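Local coordinates for SspB protein (Streptomyces clavuligerus, PDB 6JUF) that probably acts as a DNA-cleaving nuclease of the phosphorothioation-sensing SspABCD-SspE defence system that protects the bacterium against phages, at residues Ser228-Asp240 against Asp308-Asn320. Sequence-based numbering, arbitrary orientation.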
# COMPACT_ATOMS: atom_id res chain seq x y z
N SER B 228 -11.08 -4.96 9.76
CA SER B 228 -10.16 -3.80 9.58
C SER B 228 -10.71 -2.40 9.84
O SER B 228 -9.93 -1.44 9.80
CB SER B 228 -9.50 -3.82 8.17
OG SER B 228 -10.44 -3.36 7.23
N LEU B 229 -12.01 -2.30 10.15
CA LEU B 229 -12.71 -0.98 10.32
C LEU B 229 -12.87 -0.72 11.80
O LEU B 229 -13.75 -1.35 12.45
CB LEU B 229 -14.03 -1.00 9.58
CG LEU B 229 -14.94 0.24 9.74
CD1 LEU B 229 -14.22 1.55 9.46
CD2 LEU B 229 -16.22 0.03 8.91
N PRO B 230 -12.01 0.14 12.37
CA PRO B 230 -12.10 0.34 13.83
C PRO B 230 -13.44 0.99 14.25
O PRO B 230 -14.02 1.84 13.55
CB PRO B 230 -10.90 1.28 14.17
CG PRO B 230 -9.99 1.14 13.00
CD PRO B 230 -10.90 0.91 11.80
N ALA B 231 -13.91 0.59 15.46
CA ALA B 231 -15.10 1.21 16.07
C ALA B 231 -15.06 2.73 16.14
O ALA B 231 -16.07 3.38 15.85
CB ALA B 231 -15.32 0.63 17.46
N ARG B 232 -13.90 3.31 16.49
CA ARG B 232 -13.84 4.77 16.57
C ARG B 232 -13.91 5.44 15.19
O ARG B 232 -14.32 6.56 15.07
CB ARG B 232 -12.60 5.24 17.35
CG ARG B 232 -12.78 4.92 18.85
CD ARG B 232 -11.63 5.46 19.69
NE ARG B 232 -10.45 4.65 19.51
CZ ARG B 232 -9.50 4.40 20.43
NH1 ARG B 232 -9.61 4.88 21.66
NH2 ARG B 232 -8.46 3.64 20.13
N ILE B 233 -13.50 4.71 14.12
CA ILE B 233 -13.70 5.30 12.77
C ILE B 233 -15.19 5.33 12.37
O ILE B 233 -15.71 6.33 11.87
CB ILE B 233 -12.86 4.57 11.67
CG1 ILE B 233 -11.34 4.65 11.92
CG2 ILE B 233 -13.23 5.11 10.27
CD1 ILE B 233 -10.77 6.06 11.93
N ILE B 234 -15.90 4.24 12.70
CA ILE B 234 -17.37 4.18 12.57
C ILE B 234 -18.04 5.32 13.35
O ILE B 234 -18.84 6.09 12.82
CB ILE B 234 -17.92 2.80 12.95
CG1 ILE B 234 -17.38 1.72 11.97
CG2 ILE B 234 -19.45 2.82 12.91
CD1 ILE B 234 -17.58 0.27 12.44
N ALA B 235 -17.69 5.42 14.65
CA ALA B 235 -18.31 6.45 15.51
C ALA B 235 -18.02 7.88 15.03
O ALA B 235 -18.91 8.74 14.99
CB ALA B 235 -17.88 6.23 16.96
N TYR B 236 -16.76 8.12 14.64
CA TYR B 236 -16.42 9.43 14.09
C TYR B 236 -17.33 9.75 12.86
O TYR B 236 -17.84 10.84 12.72
CB TYR B 236 -14.91 9.44 13.69
CG TYR B 236 -14.64 10.47 12.57
CD1 TYR B 236 -14.53 11.81 12.85
CD2 TYR B 236 -14.51 10.04 11.23
CE1 TYR B 236 -14.31 12.74 11.83
CE2 TYR B 236 -14.28 10.95 10.20
CZ TYR B 236 -14.21 12.31 10.51
OH TYR B 236 -14.02 13.20 9.50
N ALA B 237 -17.44 8.75 11.96
CA ALA B 237 -18.22 8.96 10.75
C ALA B 237 -19.68 9.24 11.03
O ALA B 237 -20.29 10.13 10.41
CB ALA B 237 -18.04 7.78 9.80
N CYS B 238 -20.22 8.51 12.04
CA CYS B 238 -21.61 8.77 12.45
C CYS B 238 -21.84 10.21 12.94
O CYS B 238 -22.78 10.88 12.55
CB CYS B 238 -22.03 7.75 13.52
SG CYS B 238 -22.18 6.06 12.91
N LEU B 239 -20.92 10.66 13.81
CA LEU B 239 -21.00 12.02 14.37
C LEU B 239 -20.72 13.09 13.32
O LEU B 239 -21.41 14.13 13.29
CB LEU B 239 -20.05 12.12 15.55
CG LEU B 239 -20.48 11.37 16.82
CD1 LEU B 239 -19.22 11.12 17.69
CD2 LEU B 239 -21.58 12.09 17.60
N ASP B 240 -19.74 12.79 12.43
CA ASP B 240 -19.43 13.73 11.35
C ASP B 240 -20.65 13.86 10.41
O ASP B 240 -20.98 14.95 9.95
CB ASP B 240 -18.23 13.19 10.60
CG ASP B 240 -17.69 14.15 9.54
OD1 ASP B 240 -17.46 15.33 9.84
OD2 ASP B 240 -17.51 13.68 8.39
N ASP B 308 -17.35 18.46 17.04
CA ASP B 308 -16.22 18.46 17.96
C ASP B 308 -16.10 17.09 18.59
O ASP B 308 -14.96 16.62 18.90
CB ASP B 308 -16.35 19.56 19.05
CG ASP B 308 -16.15 20.97 18.48
OD1 ASP B 308 -15.59 21.12 17.37
OD2 ASP B 308 -16.54 21.94 19.15
N LEU B 309 -17.24 16.46 18.87
CA LEU B 309 -17.19 15.13 19.50
C LEU B 309 -16.62 14.12 18.51
O LEU B 309 -15.87 13.24 18.90
CB LEU B 309 -18.57 14.67 20.03
CG LEU B 309 -19.09 15.59 21.17
CD1 LEU B 309 -20.56 15.21 21.39
CD2 LEU B 309 -18.21 15.28 22.38
N ALA B 310 -16.97 14.24 17.24
CA ALA B 310 -16.45 13.36 16.25
C ALA B 310 -14.92 13.42 16.26
O ALA B 310 -14.28 12.37 16.17
CB ALA B 310 -16.97 13.76 14.85
N TRP B 311 -14.36 14.61 16.32
CA TRP B 311 -12.95 14.76 16.37
C TRP B 311 -12.30 14.31 17.66
O TRP B 311 -11.15 13.93 17.61
CB TRP B 311 -12.53 16.16 15.93
CG TRP B 311 -12.51 16.18 14.44
CD1 TRP B 311 -13.53 16.54 13.57
CD2 TRP B 311 -11.41 15.77 13.61
NE1 TRP B 311 -13.13 16.38 12.29
CE2 TRP B 311 -11.86 15.92 12.24
CE3 TRP B 311 -10.13 15.30 13.85
CZ2 TRP B 311 -11.05 15.59 11.16
CZ3 TRP B 311 -9.30 15.00 12.79
CH2 TRP B 311 -9.77 15.13 11.44
N ASP B 312 -12.93 14.45 18.82
CA ASP B 312 -12.40 13.81 20.04
C ASP B 312 -12.25 12.32 19.80
O ASP B 312 -11.21 11.73 20.13
CB ASP B 312 -13.29 14.04 21.25
CG ASP B 312 -13.31 15.50 21.71
OD1 ASP B 312 -12.36 16.23 21.34
OD2 ASP B 312 -14.28 15.91 22.38
N VAL B 313 -13.29 11.68 19.29
CA VAL B 313 -13.31 10.23 19.12
C VAL B 313 -12.23 9.84 18.08
O VAL B 313 -11.47 8.91 18.27
CB VAL B 313 -14.69 9.80 18.57
CG1 VAL B 313 -14.71 8.37 18.05
CG2 VAL B 313 -15.75 9.94 19.66
N LEU B 314 -12.13 10.59 17.01
CA LEU B 314 -11.14 10.27 15.97
C LEU B 314 -9.70 10.51 16.48
O LEU B 314 -8.86 9.71 16.26
CB LEU B 314 -11.38 11.11 14.71
CG LEU B 314 -10.43 10.86 13.54
CD1 LEU B 314 -10.41 9.38 13.14
CD2 LEU B 314 -10.82 11.70 12.32
N ASP B 315 -9.44 11.60 17.19
CA ASP B 315 -8.12 11.84 17.68
C ASP B 315 -7.74 10.77 18.70
O ASP B 315 -6.56 10.38 18.76
CB ASP B 315 -8.02 13.23 18.29
CG ASP B 315 -6.59 13.77 18.29
OD1 ASP B 315 -5.82 13.38 17.37
OD2 ASP B 315 -6.27 14.62 19.13
N GLU B 316 -8.70 10.29 19.48
CA GLU B 316 -8.39 9.22 20.43
C GLU B 316 -7.89 7.97 19.72
O GLU B 316 -6.99 7.27 20.20
CB GLU B 316 -9.61 8.88 21.21
CG GLU B 316 -9.90 9.97 22.22
CD GLU B 316 -11.29 9.88 22.74
OE1 GLU B 316 -11.82 8.76 22.71
OE2 GLU B 316 -11.82 10.91 23.26
N GLN B 317 -8.48 7.68 18.57
CA GLN B 317 -8.10 6.55 17.79
C GLN B 317 -6.64 6.61 17.37
O GLN B 317 -6.01 5.60 17.12
CB GLN B 317 -9.00 6.50 16.55
CG GLN B 317 -8.67 5.37 15.53
CD GLN B 317 -8.77 3.94 16.08
OE1 GLN B 317 -9.40 3.69 17.08
NE2 GLN B 317 -8.18 2.97 15.33
N TYR B 318 -6.10 7.83 17.30
CA TYR B 318 -4.70 8.02 16.92
C TYR B 318 -3.83 8.59 18.04
O TYR B 318 -2.81 9.26 17.77
CB TYR B 318 -4.61 8.91 15.66
CG TYR B 318 -5.14 8.19 14.46
CD1 TYR B 318 -4.31 7.35 13.74
CD2 TYR B 318 -6.50 8.24 14.13
CE1 TYR B 318 -4.77 6.66 12.64
CE2 TYR B 318 -7.00 7.54 13.06
CZ TYR B 318 -6.13 6.75 12.31
OH TYR B 318 -6.58 6.02 11.24
N ASP B 319 -4.21 8.27 19.26
CA ASP B 319 -3.41 8.65 20.43
C ASP B 319 -3.25 10.16 20.63
O ASP B 319 -2.18 10.61 21.10
CB ASP B 319 -2.07 7.92 20.38
CG ASP B 319 -2.09 6.60 21.16
OD1 ASP B 319 -3.18 6.13 21.60
OD2 ASP B 319 -1.02 6.05 21.36
N ASN B 320 -4.32 10.90 20.33
CA ASN B 320 -4.42 12.32 20.66
C ASN B 320 -3.26 13.11 20.09
O ASN B 320 -2.47 13.76 20.79
CB ASN B 320 -4.58 12.44 22.18
CG ASN B 320 -5.83 11.73 22.67
OD1 ASN B 320 -5.76 10.86 23.57
ND2 ASN B 320 -6.96 12.06 22.08
O HOH W 1 -11.53 1.93 17.56
O HOH W 2 -11.89 6.33 22.98
O HOH W 3 -14.72 15.75 9.92
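Y236 and L314 fit together like a plate and a knob: methyl CD2 of L314 sits over the centre of the tyrosine ring, 3.7 Å from its centroid, while D240 CB lies against the rim of the other face. CG of Y236 runs roughly anti to the backbone N, which carries the ring across to helix 308-317, its edge toward the face of W311 in a T-shaped pair with planes 76° apart. One water bridges Y236 OH, W311 NE1 and D240 OD1; Y236 OH also hydrogen-bonds to W116 NE1, and D240 to W115 NE1 through OD2, with a salt bridge from OD1 to R121.

Between the axes, 8.1 Å apart and nearly antiparallel (167°), the small A310 lets the backbones close in; its CB nestles between L239 CB, 3.6 Å away, Y236 CD1 and D240 N. One turn on, V313 pushes CG1 into the gap bounded by R232 CB, A235 CB and the R232 carbonyl, and CG2 faces L239 CD1. I233 CD1 sits between L314 CD1, Q317 CG and the ring edge of Y318.

R232 closes the flank over Q317: its NE donates to Q317 OE1 (2.8 Å, C=O...N angle 147°) in the carbonyl plane, with a weak second bond from NH2. A water links R232 N to the same OE1. Q317 NE2 rests 3.4 Å from CB of P230, the N-cap residue.

Helix 107-118 packs beside Y236 and A237, helix 272-285 takes up R232 and A235, and E195 of the second subunit touches P230 and Q317. This buried packing within the DUF4007 region joins helices 231-243 and 306-317 across an intervening sequence that includes the antiparallel sheet of strands 250-253, 298-302 and 289-293.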